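Local coordinates for probable primosomal replication protein n (Ralstonia solanacearum, PDB 4FDB), which probably binds single-stranded DNA as a homodimer and helps PriA and DnaT assemble on DNA when stalled replication forks are restarted, at residues 5-17 and 24-36. The protein carries 3 engineered substitutions. Sequence-based numbering, arbitrary orientation. Where two conformers were deposited one is given.
Sequences LQLVATLVEREVM and VPIVNCLLSYSGQ. Engineered in segment 5-17: V12 (natural residue Ala).
T10 and S32 exchange two backbone hydrogen bonds at the centre of an antiparallel hairpin, whose strands 5-14 and 25-36 have axes at 131°, well short of straight antiparallel. Past the in-register pair L11 and L31, the register shifts: V12 N donates to L30 O (2.9 Å) while L30 N donates to E13 O (3.0 Å). Two residues thus face one, which defines a classic beta bulge, and R14 resumes the pairing opposite C29. The bulge brings V12, an engineered residue, over the partner strand: its CG2 presses on S32 CB at 3.5 Å, tighter than usual for carbons, and CG1 runs alongside L30 CD2. E13 CG crosses L30 obliquely, 3.8 Å from its CB. On the opposite face, L11, with CG anti to the backbone N (chi1 175°), extends CD1 to C29 CB (3.7 Å) and towards L31 CD2, forming the apolar side that A52 of strand 44-55 and I65 help to close. Near the dimer interface, L7 CD1 reaches Y33 CD1 at 3.5 Å, while V8 O lies at the ring's edge, near its plane; the Y33 hydroxyl bonds to A1 of the second subunit. Beyond the bulge E15 N donates almost straight to N28 O (2.9 Å). The extended chain of selenomethionine M17 lays SE beside P25 CB at 3.8 Å, and the bend at chi3 (-71°) turns CE to V27 CG2. One water links V8 O to S34 N, where direct pairing lapses; another supplements it, joining V16 O, I26 O and N28 N. In this OB-family protein, the chemistry implies a hairpin held centrally by backbone bonds, its apolar face turned inward, with water continuing the pairing where strands spread at V8 and S34 but stay close at M17.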
loop_
_atom_site.group_PDB
_atom_site.type_symbol
_atom_site.label_atom_id
_atom_site.label_comp_id
_atom_site.label_asym_id
_atom_site.label_seq_id
_atom_site.Cartn_x
_atom_site.Cartn_y
_atom_site.Cartn_z
ATOM N N LEU A 5 -0.186 0.698 6.033
ATOM C CA LEU A 5 1.037 0.440 5.298
ATOM C C LEU A 5 2.213 0.886 6.162
ATOM O O LEU A 5 2.193 1.987 6.713
ATOM C CB LEU A 5 1.052 1.236 3.989
ATOM C CG LEU A 5 2.360 1.099 3.185
ATOM C CD1 LEU A 5 2.558 -0.350 2.751
ATOM C CD2 LEU A 5 2.396 2.012 1.963
ATOM N N GLN A 6 3.208 0.016 6.300
ATOM C CA GLN A 6 4.481 0.383 6.925
ATOM C C GLN A 6 5.524 0.315 5.835
ATOM O O GLN A 6 5.619 -0.682 5.139
ATOM C CB GLN A 6 4.852 -0.621 8.003
ATOM C CG GLN A 6 3.861 -0.756 9.140
ATOM C CD GLN A 6 4.149 -1.981 9.974
ATOM O OE1 GLN A 6 3.619 -3.062 9.717
ATOM N NE2 GLN A 6 5.014 -1.825 10.972
ATOM N N LEU A 7 6.316 1.369 5.687
ATOM C CA LEU A 7 7.242 1.420 4.581
ATOM C C LEU A 7 8.478 2.178 5.027
ATOM O O LEU A 7 8.363 3.254 5.603
ATOM C CB LEU A 7 6.592 2.122 3.388
ATOM C CG LEU A 7 7.313 1.965 2.037
ATOM C CD1 LEU A 7 7.252 0.514 1.577
ATOM C CD2 LEU A 7 6.692 2.858 0.989
ATOM N N VAL A 8 9.646 1.594 4.800
ATOM C CA VAL A 8 10.894 2.333 4.963
ATOM C C VAL A 8 11.349 2.730 3.571
ATOM O O VAL A 8 11.582 1.868 2.733
ATOM C CB VAL A 8 11.968 1.476 5.624
ATOM C CG1 VAL A 8 13.343 2.150 5.495
ATOM C CG2 VAL A 8 11.615 1.241 7.079
ATOM N N ALA A 9 11.474 4.028 3.318
ATOM C CA ALA A 9 11.673 4.485 1.947
ATOM C C ALA A 9 12.393 5.820 1.920
ATOM O O ALA A 9 12.387 6.555 2.900
ATOM C CB ALA A 9 10.334 4.597 1.232
ATOM N N THR A 10 13.012 6.120 0.784
ATOM C CA THR A 10 13.774 7.346 0.621
ATOM C C THR A 10 12.877 8.452 0.081
ATOM O O THR A 10 12.140 8.245 -0.877
ATOM C CB THR A 10 14.923 7.109 -0.364
ATOM O OG1 THR A 10 15.760 6.066 0.146
ATOM C CG2 THR A 10 15.746 8.381 -0.573
ATOM N N LEU A 11 12.938 9.635 0.692
ATOM C CA LEU A 11 12.206 10.775 0.149
ATOM C C LEU A 11 12.903 11.240 -1.123
ATOM O O LEU A 11 14.055 11.622 -1.079
ATOM C CB LEU A 11 12.169 11.922 1.151
ATOM C CG LEU A 11 11.518 13.189 0.592
ATOM C CD1 LEU A 11 10.055 12.938 0.359
ATOM C CD2 LEU A 11 11.727 14.389 1.517
ATOM N N VAL A 12 12.206 11.194 -2.256
ATOM C CA VAL A 12 12.809 11.563 -3.535
ATOM C C VAL A 12 12.580 13.035 -3.841
ATOM O O VAL A 12 13.478 13.772 -4.251
ATOM C CB VAL A 12 12.161 10.731 -4.682
ATOM C CG1 VAL A 12 12.758 11.111 -6.022
ATOM C CG2 VAL A 12 12.324 9.244 -4.424
ATOM N N GLU A 13 11.335 13.463 -3.670
ATOM C CA GLU A 13 11.040 14.855 -3.909
ATOM C C GLU A 13 9.774 15.220 -3.172
ATOM O O GLU A 13 8.986 14.357 -2.782
ATOM C CB GLU A 13 10.897 15.139 -5.404
ATOM C CG GLU A 13 9.984 14.190 -6.134
ATOM C CD GLU A 13 9.937 14.462 -7.635
ATOM O OE1 GLU A 13 10.972 14.299 -8.330
ATOM O OE2 GLU A 13 8.856 14.846 -8.129
ATOM N N ARG A 14 9.595 16.506 -2.957
ATOM C CA ARG A 14 8.340 16.958 -2.366
ATOM C C ARG A 14 7.888 18.236 -3.034
ATOM O O ARG A 14 8.707 18.990 -3.565
ATOM C CB ARG A 14 8.445 17.099 -0.840
ATOM C CG ARG A 14 9.656 17.830 -0.350
ATOM C CD ARG A 14 9.632 18.002 1.173
ATOM N NE ARG A 14 10.912 18.537 1.658
ATOM C CZ ARG A 14 11.232 19.823 1.665
ATOM N NH1 ARG A 14 10.366 20.736 1.229
ATOM N NH2 ARG A 14 12.417 20.206 2.121
ATOM N N GLU A 15 6.574 18.437 -3.059
ATOM C CA GLU A 15 5.981 19.610 -3.674
ATOM C C GLU A 15 5.854 20.728 -2.656
ATOM O O GLU A 15 5.902 20.488 -1.449
ATOM C CB GLU A 15 4.589 19.267 -4.201
ATOM C CG GLU A 15 4.558 18.109 -5.181
ATOM C CD GLU A 15 5.304 18.416 -6.459
ATOM O OE1 GLU A 15 5.281 19.588 -6.890
ATOM O OE2 GLU A 15 5.920 17.494 -7.034
ATOM N N VAL A 16 5.681 21.950 -3.151
ATOM C CA VAL A 16 5.458 23.101 -2.288
ATOM C C VAL A 16 4.183 22.822 -1.502
ATOM O O VAL A 16 3.262 22.225 -2.033
ATOM C CB VAL A 16 5.291 24.388 -3.116
ATOM C CG1 VAL A 16 4.885 25.558 -2.236
ATOM C CG2 VAL A 16 6.587 24.713 -3.844
HETATM N N MSE A 17 4.157 23.220 -0.234
HETATM C CA MSE A 17 2.977 23.056 0.606
HETATM C C MSE A 17 1.761 23.746 -0.001
HETATM O O MSE A 17 1.855 24.870 -0.507
HETATM C CB MSE A 17 3.264 23.644 1.988
HETATM C CG MSE A 17 2.120 23.590 2.974
HETATM SE SE MSE A 17 2.754 24.262 4.705
HETATM C CE MSE A 17 3.903 22.749 5.149
ATOM N N VAL A 24 -6.072 23.245 6.092
ATOM C CA VAL A 24 -5.177 22.166 6.481
ATOM C C VAL A 24 -4.041 22.036 5.470
ATOM O O VAL A 24 -4.284 21.862 4.277
ATOM C CB VAL A 24 -5.927 20.824 6.589
ATOM C CG1 VAL A 24 -4.961 19.716 6.961
ATOM C CG2 VAL A 24 -7.047 20.941 7.619
ATOM N N PRO A 25 -2.785 22.118 5.942
ATOM C CA PRO A 25 -1.681 22.004 4.985
ATOM C C PRO A 25 -1.457 20.581 4.506
ATOM O O PRO A 25 -1.589 19.641 5.285
ATOM C CB PRO A 25 -0.462 22.468 5.790
ATOM C CG PRO A 25 -0.811 22.227 7.210
ATOM C CD PRO A 25 -2.321 22.344 7.321
ATOM N N ILE A 26 -1.085 20.448 3.238
ATOM C CA ILE A 26 -0.751 19.159 2.646
ATOM C C ILE A 26 0.570 19.278 1.925
ATOM O O ILE A 26 0.762 20.216 1.158
ATOM C CB ILE A 26 -1.750 18.806 1.549
ATOM C CG1 ILE A 26 -3.184 18.873 2.077
ATOM C CG2 ILE A 26 -1.404 17.451 0.936
ATOM C CD1 ILE A 26 -3.528 17.768 3.011
ATOM N N VAL A 27 1.465 18.325 2.159
ATOM C CA VAL A 27 2.679 18.206 1.353
ATOM C C VAL A 27 2.645 16.875 0.614
ATOM O O VAL A 27 2.663 15.816 1.234
ATOM C CB VAL A 27 3.967 18.334 2.207
ATOM C CG1 VAL A 27 5.204 17.934 1.402
ATOM C CG2 VAL A 27 4.122 19.765 2.725
ATOM N N ASN A 28 2.552 16.945 -0.710
ATOM C CA ASN A 28 2.670 15.770 -1.561
ATOM C C ASN A 28 4.129 15.435 -1.788
ATOM O O ASN A 28 4.954 16.323 -1.954
ATOM C CB ASN A 28 2.005 16.030 -2.904
ATOM C CG ASN A 28 0.496 16.023 -2.807
ATOM O OD1 ASN A 28 -0.123 17.054 -2.568
ATOM N ND2 ASN A 28 -0.101 14.853 -2.993
ATOM N N CYS A 29 4.449 14.152 -1.805
ATOM C CA CYS A 29 5.830 13.767 -2.057
ATOM C C CYS A 29 5.899 12.448 -2.800
ATOM O O CYS A 29 4.878 11.799 -3.042
ATOM C CB CYS A 29 6.617 13.714 -0.752
ATOM S SG CYS A 29 5.990 12.554 0.449
ATOM N N LEU A 30 7.109 12.092 -3.214
ATOM C CA LEU A 30 7.357 10.823 -3.872
ATOM C C LEU A 30 8.377 10.092 -3.021
ATOM O O LEU A 30 9.422 10.666 -2.653
ATOM C CB LEU A 30 7.951 11.071 -5.262
ATOM C CG LEU A 30 8.245 9.847 -6.137
ATOM C CD1 LEU A 30 6.953 9.125 -6.497
ATOM C CD2 LEU A 30 8.991 10.264 -7.391
ATOM N N LEU A 31 8.083 8.836 -2.718
ATOM C CA LEU A 31 8.987 7.974 -1.953
ATOM C C LEU A 31 9.497 6.856 -2.836
ATOM O O LEU A 31 8.809 6.413 -3.740
ATOM C CB LEU A 31 8.245 7.355 -0.768
ATOM C CG LEU A 31 7.638 8.370 0.193
ATOM C CD1 LEU A 31 6.841 7.642 1.259
ATOM C CD2 LEU A 31 8.732 9.217 0.831
ATOM N N SER A 32 10.709 6.389 -2.570
ATOM C CA SER A 32 11.288 5.311 -3.355
ATOM C C SER A 32 11.635 4.204 -2.402
ATOM O O SER A 32 12.407 4.418 -1.459
ATOM C CB SER A 32 12.585 5.785 -4.021
ATOM O OG SER A 32 13.252 4.705 -4.652
ATOM N N TYR A 33 11.076 3.025 -2.655
ATOM C CA TYR A 33 11.370 1.838 -1.877
ATOM C C TYR A 33 12.342 0.923 -2.613
ATOM O O TYR A 33 12.197 0.659 -3.813
ATOM C CB TYR A 33 10.079 1.046 -1.547
ATOM C CG TYR A 33 10.397 -0.246 -0.820
ATOM C CD1 TYR A 33 10.534 -0.274 0.561
ATOM C CD2 TYR A 33 10.619 -1.432 -1.524
ATOM C CE1 TYR A 33 10.874 -1.451 1.218
ATOM C CE2 TYR A 33 10.946 -2.603 -0.871
ATOM C CZ TYR A 33 11.083 -2.601 0.497
ATOM O OH TYR A 33 11.419 -3.774 1.136
ATOM N N SER A 34 13.319 0.402 -1.877
ATOM C CA SER A 34 14.237 -0.601 -2.405
ATOM C C SER A 34 14.617 -1.605 -1.318
ATOM O O SER A 34 15.277 -1.259 -0.335
ATOM C CB SER A 34 15.491 0.058 -2.977
ATOM O OG SER A 34 16.149 0.831 -1.990
ATOM N N GLY A 35 14.211 -2.854 -1.498
ATOM C CA GLY A 35 14.411 -3.852 -0.472
ATOM C C GLY A 35 14.102 -5.246 -0.954
ATOM O O GLY A 35 14.168 -5.543 -2.144
ATOM N N GLN A 36 13.783 -6.110 -0.003
ATOM C CA GLN A 36 13.573 -7.512 -0.292
ATOM C C GLN A 36 12.276 -7.900 0.365
ATOM O O GLN A 36 12.006 -7.505 1.493
ATOM C CB GLN A 36 14.695 -8.368 0.297
ATOM C CG GLN A 36 16.090 -8.025 -0.196
ATOM C CD GLN A 36 17.012 -9.232 -0.195
ATOM O OE1 GLN A 36 16.557 -10.374 -0.288
ATOM N NE2 GLN A 36 18.316 -8.985 -0.095
HETATM O O HOH W 1 13.647 1.481 0.979
HETATM O O HOH W 2 15.266 3.487 -0.319
HETATM O O HOH W 3 1.988 19.712 -1.620
#